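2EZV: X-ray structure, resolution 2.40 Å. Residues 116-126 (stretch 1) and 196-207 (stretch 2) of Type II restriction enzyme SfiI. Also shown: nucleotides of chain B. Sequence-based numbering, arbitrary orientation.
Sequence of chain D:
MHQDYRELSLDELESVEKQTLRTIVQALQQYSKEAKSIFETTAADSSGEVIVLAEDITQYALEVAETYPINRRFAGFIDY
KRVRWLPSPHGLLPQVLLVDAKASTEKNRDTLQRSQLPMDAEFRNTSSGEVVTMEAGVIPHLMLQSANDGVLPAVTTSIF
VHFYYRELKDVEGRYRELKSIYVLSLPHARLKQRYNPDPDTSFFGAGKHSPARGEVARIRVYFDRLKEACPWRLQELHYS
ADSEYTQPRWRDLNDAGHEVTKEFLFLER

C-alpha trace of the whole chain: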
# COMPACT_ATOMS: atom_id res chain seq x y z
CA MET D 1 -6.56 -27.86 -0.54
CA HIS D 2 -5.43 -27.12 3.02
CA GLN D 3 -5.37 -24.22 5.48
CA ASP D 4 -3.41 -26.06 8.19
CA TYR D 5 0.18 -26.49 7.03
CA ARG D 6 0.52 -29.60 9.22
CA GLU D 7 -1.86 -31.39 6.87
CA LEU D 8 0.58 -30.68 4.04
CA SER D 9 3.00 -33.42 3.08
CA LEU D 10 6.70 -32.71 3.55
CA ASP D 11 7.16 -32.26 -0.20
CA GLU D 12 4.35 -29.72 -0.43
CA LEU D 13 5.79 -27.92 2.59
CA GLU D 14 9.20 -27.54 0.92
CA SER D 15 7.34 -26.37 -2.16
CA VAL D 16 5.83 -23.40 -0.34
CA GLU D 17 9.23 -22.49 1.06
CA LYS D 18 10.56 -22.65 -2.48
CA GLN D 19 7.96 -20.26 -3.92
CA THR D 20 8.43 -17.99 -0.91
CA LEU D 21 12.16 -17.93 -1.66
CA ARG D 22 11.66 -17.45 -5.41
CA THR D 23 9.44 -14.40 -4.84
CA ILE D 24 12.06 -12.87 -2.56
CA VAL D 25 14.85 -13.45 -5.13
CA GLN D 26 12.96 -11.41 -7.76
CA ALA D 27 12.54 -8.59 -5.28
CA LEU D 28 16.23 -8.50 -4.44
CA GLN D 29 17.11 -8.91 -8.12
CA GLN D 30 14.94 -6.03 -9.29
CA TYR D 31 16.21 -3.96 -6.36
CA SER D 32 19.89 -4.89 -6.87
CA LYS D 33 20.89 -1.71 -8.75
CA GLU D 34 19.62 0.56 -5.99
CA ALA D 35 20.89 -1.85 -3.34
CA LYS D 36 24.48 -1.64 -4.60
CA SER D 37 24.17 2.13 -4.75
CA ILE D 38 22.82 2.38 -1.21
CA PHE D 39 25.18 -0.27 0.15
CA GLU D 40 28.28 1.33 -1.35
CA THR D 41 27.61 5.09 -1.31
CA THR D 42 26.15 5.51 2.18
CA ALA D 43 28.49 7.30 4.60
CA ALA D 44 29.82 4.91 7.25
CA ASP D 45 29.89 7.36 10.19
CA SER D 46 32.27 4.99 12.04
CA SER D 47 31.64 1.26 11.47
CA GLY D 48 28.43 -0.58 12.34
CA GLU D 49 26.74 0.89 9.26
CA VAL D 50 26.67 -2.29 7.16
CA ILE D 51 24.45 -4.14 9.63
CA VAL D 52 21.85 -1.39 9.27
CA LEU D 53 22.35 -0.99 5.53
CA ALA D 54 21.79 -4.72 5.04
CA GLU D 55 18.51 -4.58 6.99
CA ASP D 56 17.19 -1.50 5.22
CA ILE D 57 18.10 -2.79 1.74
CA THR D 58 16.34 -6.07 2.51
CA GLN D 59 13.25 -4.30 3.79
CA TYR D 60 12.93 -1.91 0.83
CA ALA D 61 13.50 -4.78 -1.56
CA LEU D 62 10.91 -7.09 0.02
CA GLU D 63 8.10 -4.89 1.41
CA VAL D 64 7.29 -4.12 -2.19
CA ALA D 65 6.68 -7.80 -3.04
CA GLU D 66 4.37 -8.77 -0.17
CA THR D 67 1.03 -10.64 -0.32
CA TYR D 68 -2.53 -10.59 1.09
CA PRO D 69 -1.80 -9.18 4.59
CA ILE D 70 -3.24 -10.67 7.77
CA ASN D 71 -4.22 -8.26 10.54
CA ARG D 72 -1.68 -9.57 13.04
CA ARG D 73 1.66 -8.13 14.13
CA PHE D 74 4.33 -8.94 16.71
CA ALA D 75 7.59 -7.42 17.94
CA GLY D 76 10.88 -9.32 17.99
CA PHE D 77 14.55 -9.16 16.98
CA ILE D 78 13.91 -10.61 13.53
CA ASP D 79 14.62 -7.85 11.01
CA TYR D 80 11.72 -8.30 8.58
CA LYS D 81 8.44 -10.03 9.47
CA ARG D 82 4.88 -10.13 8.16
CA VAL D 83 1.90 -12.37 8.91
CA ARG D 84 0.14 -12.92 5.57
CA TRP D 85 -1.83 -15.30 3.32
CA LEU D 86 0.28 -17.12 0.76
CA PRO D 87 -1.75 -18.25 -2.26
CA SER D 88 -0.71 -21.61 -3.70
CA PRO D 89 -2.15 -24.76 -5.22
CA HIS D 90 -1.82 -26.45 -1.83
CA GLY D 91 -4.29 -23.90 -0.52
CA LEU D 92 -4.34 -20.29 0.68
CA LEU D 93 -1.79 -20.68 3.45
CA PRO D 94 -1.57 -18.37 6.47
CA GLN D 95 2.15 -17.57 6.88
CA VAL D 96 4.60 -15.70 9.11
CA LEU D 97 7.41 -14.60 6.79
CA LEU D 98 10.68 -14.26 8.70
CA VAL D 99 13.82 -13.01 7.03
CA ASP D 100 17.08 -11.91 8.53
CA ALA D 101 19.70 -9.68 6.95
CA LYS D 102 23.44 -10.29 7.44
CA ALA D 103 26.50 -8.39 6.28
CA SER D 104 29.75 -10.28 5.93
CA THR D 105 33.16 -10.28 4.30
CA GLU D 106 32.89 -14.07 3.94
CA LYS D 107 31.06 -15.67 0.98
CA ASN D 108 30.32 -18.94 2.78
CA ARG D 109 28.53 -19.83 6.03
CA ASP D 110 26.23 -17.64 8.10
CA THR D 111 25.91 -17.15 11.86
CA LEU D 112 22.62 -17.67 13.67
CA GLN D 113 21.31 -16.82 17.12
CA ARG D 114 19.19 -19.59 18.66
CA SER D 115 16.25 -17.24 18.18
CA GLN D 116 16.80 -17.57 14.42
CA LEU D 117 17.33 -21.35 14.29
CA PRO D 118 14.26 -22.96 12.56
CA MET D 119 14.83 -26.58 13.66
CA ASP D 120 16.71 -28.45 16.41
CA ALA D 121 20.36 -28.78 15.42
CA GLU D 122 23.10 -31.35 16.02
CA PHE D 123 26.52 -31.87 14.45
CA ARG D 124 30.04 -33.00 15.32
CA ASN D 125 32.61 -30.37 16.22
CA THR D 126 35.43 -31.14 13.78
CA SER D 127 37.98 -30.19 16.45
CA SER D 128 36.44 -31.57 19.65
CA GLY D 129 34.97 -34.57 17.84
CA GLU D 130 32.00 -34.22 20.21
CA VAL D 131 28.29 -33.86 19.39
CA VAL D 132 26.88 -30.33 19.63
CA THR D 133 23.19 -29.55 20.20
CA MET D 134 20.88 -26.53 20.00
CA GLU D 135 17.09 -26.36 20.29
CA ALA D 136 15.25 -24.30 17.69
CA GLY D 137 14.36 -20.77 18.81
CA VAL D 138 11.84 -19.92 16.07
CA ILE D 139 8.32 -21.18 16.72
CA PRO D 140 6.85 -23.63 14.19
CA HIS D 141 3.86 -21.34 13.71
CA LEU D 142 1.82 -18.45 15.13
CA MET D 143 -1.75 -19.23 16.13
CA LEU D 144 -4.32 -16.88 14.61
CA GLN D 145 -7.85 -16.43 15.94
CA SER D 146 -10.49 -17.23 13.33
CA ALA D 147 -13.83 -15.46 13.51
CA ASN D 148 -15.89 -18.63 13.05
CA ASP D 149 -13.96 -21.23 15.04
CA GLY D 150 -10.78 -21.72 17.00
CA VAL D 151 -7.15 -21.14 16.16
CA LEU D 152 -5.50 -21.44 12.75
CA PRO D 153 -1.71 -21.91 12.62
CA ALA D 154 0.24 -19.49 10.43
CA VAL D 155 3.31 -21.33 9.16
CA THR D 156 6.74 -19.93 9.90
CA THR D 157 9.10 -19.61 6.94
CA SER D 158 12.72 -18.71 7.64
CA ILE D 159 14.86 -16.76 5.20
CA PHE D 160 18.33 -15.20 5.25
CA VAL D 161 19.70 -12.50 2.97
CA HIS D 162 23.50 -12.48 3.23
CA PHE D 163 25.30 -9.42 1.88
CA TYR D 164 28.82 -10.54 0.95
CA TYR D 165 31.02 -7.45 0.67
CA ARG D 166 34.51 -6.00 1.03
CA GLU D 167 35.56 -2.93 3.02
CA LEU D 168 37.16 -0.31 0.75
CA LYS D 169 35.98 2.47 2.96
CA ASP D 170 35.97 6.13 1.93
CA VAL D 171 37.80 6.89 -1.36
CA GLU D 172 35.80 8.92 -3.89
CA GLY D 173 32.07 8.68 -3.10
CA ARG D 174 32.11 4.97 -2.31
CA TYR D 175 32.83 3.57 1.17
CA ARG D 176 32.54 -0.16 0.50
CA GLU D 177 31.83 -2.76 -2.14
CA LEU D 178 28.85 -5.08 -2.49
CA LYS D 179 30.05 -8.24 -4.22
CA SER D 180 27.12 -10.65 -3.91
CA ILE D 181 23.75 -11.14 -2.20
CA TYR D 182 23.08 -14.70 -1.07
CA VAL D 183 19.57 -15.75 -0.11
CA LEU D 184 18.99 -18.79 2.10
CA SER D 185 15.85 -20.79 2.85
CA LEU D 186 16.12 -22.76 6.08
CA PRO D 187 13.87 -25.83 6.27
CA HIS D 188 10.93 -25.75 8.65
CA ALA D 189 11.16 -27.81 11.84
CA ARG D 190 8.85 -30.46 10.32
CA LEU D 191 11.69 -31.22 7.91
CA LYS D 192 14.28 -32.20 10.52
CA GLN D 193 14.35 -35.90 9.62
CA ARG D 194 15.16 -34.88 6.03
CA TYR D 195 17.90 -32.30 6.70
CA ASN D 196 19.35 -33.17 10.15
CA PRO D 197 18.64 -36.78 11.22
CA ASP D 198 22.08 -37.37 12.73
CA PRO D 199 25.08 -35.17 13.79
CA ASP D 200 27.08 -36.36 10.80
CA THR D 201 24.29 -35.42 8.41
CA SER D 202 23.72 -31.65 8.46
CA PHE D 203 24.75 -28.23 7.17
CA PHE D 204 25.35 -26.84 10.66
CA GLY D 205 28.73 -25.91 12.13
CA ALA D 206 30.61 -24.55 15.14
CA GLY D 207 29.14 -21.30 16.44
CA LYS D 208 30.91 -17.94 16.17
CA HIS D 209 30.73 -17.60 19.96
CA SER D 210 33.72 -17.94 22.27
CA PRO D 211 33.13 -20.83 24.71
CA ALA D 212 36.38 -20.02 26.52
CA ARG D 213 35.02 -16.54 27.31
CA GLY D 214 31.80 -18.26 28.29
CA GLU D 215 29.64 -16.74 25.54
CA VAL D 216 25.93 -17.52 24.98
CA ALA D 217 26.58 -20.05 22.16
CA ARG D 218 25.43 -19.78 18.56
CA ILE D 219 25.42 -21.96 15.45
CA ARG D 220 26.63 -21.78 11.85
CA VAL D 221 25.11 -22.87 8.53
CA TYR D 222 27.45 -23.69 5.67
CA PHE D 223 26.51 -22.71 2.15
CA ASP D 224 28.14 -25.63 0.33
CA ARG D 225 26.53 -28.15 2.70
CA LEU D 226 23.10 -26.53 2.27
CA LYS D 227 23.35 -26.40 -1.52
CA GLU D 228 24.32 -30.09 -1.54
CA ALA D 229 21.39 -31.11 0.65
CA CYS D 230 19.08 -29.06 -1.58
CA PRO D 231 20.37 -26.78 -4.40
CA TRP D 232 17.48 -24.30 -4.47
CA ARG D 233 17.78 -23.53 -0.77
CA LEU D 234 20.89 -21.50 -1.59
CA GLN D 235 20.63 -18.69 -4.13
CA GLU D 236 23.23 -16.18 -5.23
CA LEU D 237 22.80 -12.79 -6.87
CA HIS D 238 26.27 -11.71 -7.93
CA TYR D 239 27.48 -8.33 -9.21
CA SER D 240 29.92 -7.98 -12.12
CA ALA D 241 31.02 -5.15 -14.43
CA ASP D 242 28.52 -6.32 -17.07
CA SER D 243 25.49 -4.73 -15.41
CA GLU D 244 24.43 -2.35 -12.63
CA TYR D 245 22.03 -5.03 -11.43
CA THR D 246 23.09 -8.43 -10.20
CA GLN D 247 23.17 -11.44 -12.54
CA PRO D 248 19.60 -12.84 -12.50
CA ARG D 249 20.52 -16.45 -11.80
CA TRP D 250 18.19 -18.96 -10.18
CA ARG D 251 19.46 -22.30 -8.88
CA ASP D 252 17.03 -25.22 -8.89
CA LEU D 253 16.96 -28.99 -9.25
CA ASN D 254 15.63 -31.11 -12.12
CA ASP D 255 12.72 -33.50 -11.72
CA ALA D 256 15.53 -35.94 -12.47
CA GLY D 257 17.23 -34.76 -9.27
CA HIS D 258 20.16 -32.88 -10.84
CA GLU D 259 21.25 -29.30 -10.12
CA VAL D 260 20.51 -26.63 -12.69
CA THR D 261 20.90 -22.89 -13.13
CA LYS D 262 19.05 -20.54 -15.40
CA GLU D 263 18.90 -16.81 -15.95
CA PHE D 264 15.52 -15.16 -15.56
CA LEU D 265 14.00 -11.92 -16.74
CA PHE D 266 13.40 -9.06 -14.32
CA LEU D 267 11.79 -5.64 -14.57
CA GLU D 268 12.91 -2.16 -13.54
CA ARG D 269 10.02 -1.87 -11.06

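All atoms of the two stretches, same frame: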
# COMPACT_ATOMS: atom_id res chain seq x y z
N GLN D 116 16.95 -17.56 15.87
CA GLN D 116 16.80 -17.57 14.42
C GLN D 116 16.84 -18.99 13.86
O GLN D 116 16.53 -19.20 12.69
CB GLN D 116 17.91 -16.72 13.78
CG GLN D 116 18.06 -15.34 14.40
CD GLN D 116 19.26 -14.56 13.87
OE1 GLN D 116 20.38 -15.07 13.80
NE2 GLN D 116 19.02 -13.32 13.49
N LEU D 117 17.24 -19.95 14.69
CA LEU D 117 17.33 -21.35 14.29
C LEU D 117 15.92 -21.95 14.14
O LEU D 117 15.17 -22.05 15.10
CB LEU D 117 18.12 -22.15 15.34
CG LEU D 117 19.01 -23.32 14.90
CD1 LEU D 117 19.18 -24.29 16.06
CD2 LEU D 117 18.39 -24.05 13.72
N PRO D 118 15.56 -22.37 12.91
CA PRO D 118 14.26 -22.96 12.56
C PRO D 118 13.97 -24.37 13.09
O PRO D 118 12.83 -24.70 13.40
CB PRO D 118 14.26 -22.93 11.02
CG PRO D 118 15.24 -21.82 10.70
CD PRO D 118 16.33 -22.08 11.69
N MET D 119 15.00 -25.21 13.17
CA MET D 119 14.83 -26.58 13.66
C MET D 119 15.95 -26.98 14.62
O MET D 119 17.03 -26.40 14.59
CB MET D 119 14.80 -27.57 12.49
CG MET D 119 16.05 -27.53 11.64
SD MET D 119 16.12 -28.90 10.49
CE MET D 119 14.81 -28.45 9.33
N ASP D 120 15.69 -27.98 15.47
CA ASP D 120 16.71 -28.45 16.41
C ASP D 120 17.95 -28.86 15.62
O ASP D 120 17.85 -29.55 14.60
CB ASP D 120 16.21 -29.65 17.21
CG ASP D 120 14.95 -29.35 17.99
OD1 ASP D 120 14.75 -28.19 18.39
OD2 ASP D 120 14.16 -30.29 18.21
N ALA D 121 19.12 -28.46 16.10
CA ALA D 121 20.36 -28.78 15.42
C ALA D 121 21.25 -29.75 16.18
O ALA D 121 21.10 -29.93 17.39
CB ALA D 121 21.14 -27.50 15.14
N GLU D 122 22.16 -30.38 15.46
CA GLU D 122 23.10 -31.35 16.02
C GLU D 122 24.15 -31.67 14.97
O GLU D 122 23.83 -31.97 13.82
CB GLU D 122 22.36 -32.62 16.44
CG GLU D 122 21.67 -33.34 15.29
CD GLU D 122 20.54 -34.24 15.76
OE1 GLU D 122 19.56 -33.71 16.35
OE2 GLU D 122 20.62 -35.47 15.55
N PHE D 123 25.42 -31.59 15.36
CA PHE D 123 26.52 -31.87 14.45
C PHE D 123 27.75 -32.25 15.27
O PHE D 123 27.71 -32.22 16.50
CB PHE D 123 26.82 -30.62 13.61
CG PHE D 123 27.15 -29.40 14.42
CD1 PHE D 123 28.47 -29.01 14.61
CD2 PHE D 123 26.14 -28.65 15.02
CE1 PHE D 123 28.79 -27.89 15.38
CE2 PHE D 123 26.44 -27.53 15.80
CZ PHE D 123 27.77 -27.15 15.98
N ARG D 124 28.83 -32.63 14.60
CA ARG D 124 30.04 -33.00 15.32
C ARG D 124 31.10 -31.93 15.14
O ARG D 124 31.46 -31.59 14.01
CB ARG D 124 30.56 -34.35 14.83
N ASN D 125 31.58 -31.39 16.26
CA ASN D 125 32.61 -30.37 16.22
C ASN D 125 33.87 -31.02 15.67
O ASN D 125 34.48 -31.87 16.31
CB ASN D 125 32.85 -29.83 17.64
CG ASN D 125 33.68 -28.57 17.65
OD1 ASN D 125 34.77 -28.52 17.08
ND2 ASN D 125 33.18 -27.53 18.31
N THR D 126 34.25 -30.62 14.46
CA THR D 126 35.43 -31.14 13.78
C THR D 126 36.72 -31.14 14.61
O THR D 126 37.63 -31.92 14.36
CB THR D 126 35.66 -30.37 12.44
OG1 THR D 126 34.66 -30.75 11.49
CG2 THR D 126 37.04 -30.66 11.87
N ASN D 196 18.46 -33.00 9.00
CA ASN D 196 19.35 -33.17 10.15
C ASN D 196 18.94 -34.35 11.03
O ASN D 196 18.56 -34.18 12.19
CB ASN D 196 19.39 -31.88 11.00
N PRO D 197 19.01 -35.57 10.48
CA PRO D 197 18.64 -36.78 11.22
C PRO D 197 19.71 -37.19 12.23
O PRO D 197 19.39 -37.63 13.34
CB PRO D 197 18.46 -37.81 10.11
CG PRO D 197 19.51 -37.41 9.13
CD PRO D 197 19.37 -35.90 9.08
N ASP D 198 20.97 -37.02 11.86
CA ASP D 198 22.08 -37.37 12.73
C ASP D 198 23.19 -36.32 12.64
O ASP D 198 23.35 -35.67 11.60
CB ASP D 198 22.62 -38.76 12.36
CG ASP D 198 23.25 -38.79 10.98
OD1 ASP D 198 24.43 -38.42 10.86
OD2 ASP D 198 22.55 -39.18 10.02
N PRO D 199 23.98 -36.14 13.72
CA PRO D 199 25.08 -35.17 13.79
C PRO D 199 26.10 -35.20 12.65
O PRO D 199 26.84 -34.24 12.46
CB PRO D 199 25.71 -35.46 15.15
CG PRO D 199 25.43 -36.90 15.35
CD PRO D 199 23.99 -37.00 14.92
N ASP D 200 26.14 -36.28 11.90
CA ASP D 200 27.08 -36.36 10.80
C ASP D 200 26.40 -36.07 9.48
O ASP D 200 27.02 -36.09 8.41
CB ASP D 200 27.75 -37.73 10.80
CG ASP D 200 28.56 -37.96 12.06
OD1 ASP D 200 29.59 -37.28 12.23
OD2 ASP D 200 28.14 -38.81 12.88
N THR D 201 25.10 -35.77 9.57
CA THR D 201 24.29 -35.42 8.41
C THR D 201 23.62 -34.08 8.70
O THR D 201 22.57 -34.03 9.35
CB THR D 201 23.19 -36.48 8.15
OG1 THR D 201 23.80 -37.76 7.94
CG2 THR D 201 22.37 -36.11 6.92
N SER D 202 24.25 -33.00 8.24
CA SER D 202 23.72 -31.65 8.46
C SER D 202 24.56 -30.58 7.77
O SER D 202 25.65 -30.85 7.27
CB SER D 202 23.69 -31.33 9.94
OG SER D 202 24.99 -30.96 10.38
N PHE D 203 24.03 -29.35 7.75
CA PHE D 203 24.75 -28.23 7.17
C PHE D 203 25.14 -27.24 8.26
O PHE D 203 25.55 -26.11 7.98
CB PHE D 203 23.91 -27.53 6.08
CG PHE D 203 22.47 -27.31 6.46
CD1 PHE D 203 21.45 -27.93 5.75
CD2 PHE D 203 22.14 -26.47 7.52
CE1 PHE D 203 20.12 -27.73 6.09
CE2 PHE D 203 20.80 -26.27 7.87
CZ PHE D 203 19.80 -26.89 7.15
N PHE D 204 25.01 -27.67 9.51
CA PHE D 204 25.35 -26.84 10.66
C PHE D 204 26.84 -26.90 10.97
O PHE D 204 27.55 -27.78 10.49
CB PHE D 204 24.54 -27.28 11.88
CG PHE D 204 23.07 -27.01 11.76
CD1 PHE D 204 22.15 -28.04 11.92
CD2 PHE D 204 22.61 -25.73 11.48
CE1 PHE D 204 20.78 -27.79 11.80
CE2 PHE D 204 21.26 -25.46 11.36
CZ PHE D 204 20.33 -26.50 11.52
N GLY D 205 27.32 -25.95 11.77
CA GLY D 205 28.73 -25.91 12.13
C GLY D 205 28.99 -25.27 13.48
O GLY D 205 28.05 -24.89 14.19
N ALA D 206 30.26 -25.15 13.86
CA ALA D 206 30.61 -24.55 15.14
C ALA D 206 30.20 -23.08 15.18
O ALA D 206 30.46 -22.33 14.23
CB ALA D 206 32.10 -24.69 15.39
N GLY D 207 29.57 -22.68 16.28
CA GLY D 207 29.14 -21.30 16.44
C GLY D 207 30.27 -20.29 16.42
O GLY D 207 31.44 -20.64 16.59
P DG B 5 33.72 -26.95 12.57
OP1 DG B 5 33.31 -28.33 12.90
OP2 DG B 5 32.69 -25.89 12.44
O5' DG B 5 34.76 -26.48 13.67
C5' DG B 5 35.56 -25.33 13.44
C4' DG B 5 36.47 -25.04 14.60
O4' DG B 5 37.27 -23.91 14.20
C3' DG B 5 35.81 -24.62 15.91
O3' DG B 5 36.71 -24.92 17.01
C2' DG B 5 35.62 -23.13 15.71
C1' DG B 5 36.85 -22.74 14.89
N9 DG B 5 36.62 -21.72 13.87
C8 DG B 5 35.55 -21.60 13.01
N7 DG B 5 35.66 -20.60 12.19
C5 DG B 5 36.87 -20.01 12.52
C6 DG B 5 37.54 -18.88 11.97
O6 DG B 5 37.18 -18.15 11.04
N1 DG B 5 38.75 -18.64 12.61
C2 DG B 5 39.26 -19.38 13.66
N2 DG B 5 40.44 -18.99 14.15
N3 DG B 5 38.65 -20.43 14.17
C4 DG B 5 37.47 -20.69 13.56
P DG B 6 36.21 -24.84 18.54
OP1 DG B 6 36.88 -25.93 19.30
OP2 DG B 6 34.72 -24.77 18.55
O5' DG B 6 36.81 -23.46 19.08
C5' DG B 6 37.30 -22.49 18.15
C4' DG B 6 37.56 -21.15 18.82
O4' DG B 6 37.47 -20.15 17.77
C3' DG B 6 36.50 -20.74 19.85
O3' DG B 6 37.02 -19.62 20.59
C2' DG B 6 35.43 -20.11 18.97
C1' DG B 6 36.31 -19.37 17.98
N9 DG B 6 35.73 -19.00 16.69
C8 DG B 6 34.57 -19.45 16.12
N7 DG B 6 34.30 -18.86 14.98
C5 DG B 6 35.36 -17.98 14.79
C6 DG B 6 35.62 -17.07 13.73
O6 DG B 6 34.94 -16.84 12.72
N1 DG B 6 36.81 -16.38 13.94
C2 DG B 6 37.65 -16.55 15.02
N2 DG B 6 38.75 -15.80 15.05
N3 DG B 6 37.41 -17.40 16.00
C4 DG B 6 36.26 -18.07 15.82

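Two segments far apart in sequence can be joined with hardly any direct hydrogen bonding, provided that aromatic rings fill the space between them and the polar groups find partners of their own at the margin. Residues 116-126 and 196-207 of SfiI illustrate the principle. Together they bury 661 Å² without one clear hydrogen bond between them, and their short strands, 121-124 and the one around 204-206, cross at 60° rather than pairing as neighbours in a sheet.

The apolar centre is built on two phenylalanines, one from each stretch. Phe204 directs its CA-to-CB bond toward the first stretch and, with chi1 in the m rotamer, carries its ring in among Leu117, Met119 and Ala121. Ala121 lies over one face of this ring, its CB 3.6 Å from the ring centroid and 24° off the normal, a CH-pi contact in which the small methyl sits over the ring, short enough to let the ring come close. Met119, whose long, flexible chain starts in the p rotamer, meets the edge instead, with CG 4.4 Å from Phe204 CZ. Leu117 adds a branched aliphatic end, CD2 approaching Phe204 CZ to 3.8 Å. All four residues are buried, as suits their lack of polar side-chain groups.

Phe123 returns the gesture. Its CA-to-CB bond points sideways, but the p rotamer brings the ring end nearer the second stretch, where Phe123 CD2 packs 3.8 Å from Phe204 CB. Over one face of the Phe123 ring passes the backbone at Gly205, whose CA is 4.1 Å from the ring centroid. The CA of Gly205 is held over the face as a CH-pi contact, 21° off the ring normal; a side chain here would point away from the first stretch, so the contact is one of backbone position.

Farther out, Pro199 brings main chain against main chain. Its CA stands 3.4 Å from Glu122 O, and its own O lies 3.1 Å from Phe123 CA; both are CA-H...O contacts, a reciprocal pair that brings Phe123 and Pro199 within 3.7 Å, CA to CA. Pro199 sits in a type I turn from Asp198 to Thr201, a position for which its restrained phi of -51° is well suited. The turn is closed by Thr201 N to Asp198 O at 2.7 Å and braced by the Asp198 carboxylate, which accepts from Asp200 N at OD1 (2.9 Å) and from Thr201 OG1 at OD2 (2.8 Å). The carboxylate of Glu122 reaches this turn, OE2 lying 3.7 Å from Asp198 CA and 3.8 Å from Pro199 CD; Glu122 OE2 also stands 3.3 Å from Pro197 O, two acceptors that do not bond, while Glu122 OE1 is hydrogen-bonded elsewhere in the structure.

At the polar edge, DNA supplies what the two stretches do not give each other directly. Ala206 N donates to OP2 of DG5 at 2.9 Å, and Thr126 N to OP1 of the same phosphate at 2.9 Å, so that one nucleotide bridges both stretches. Asn125, in the t rotamer, extends ND2 to OP2 of DG6 at 3.2 Å with nearly linear geometry. Such backbone-phosphate contacts befit a restriction enzyme holding its substrate.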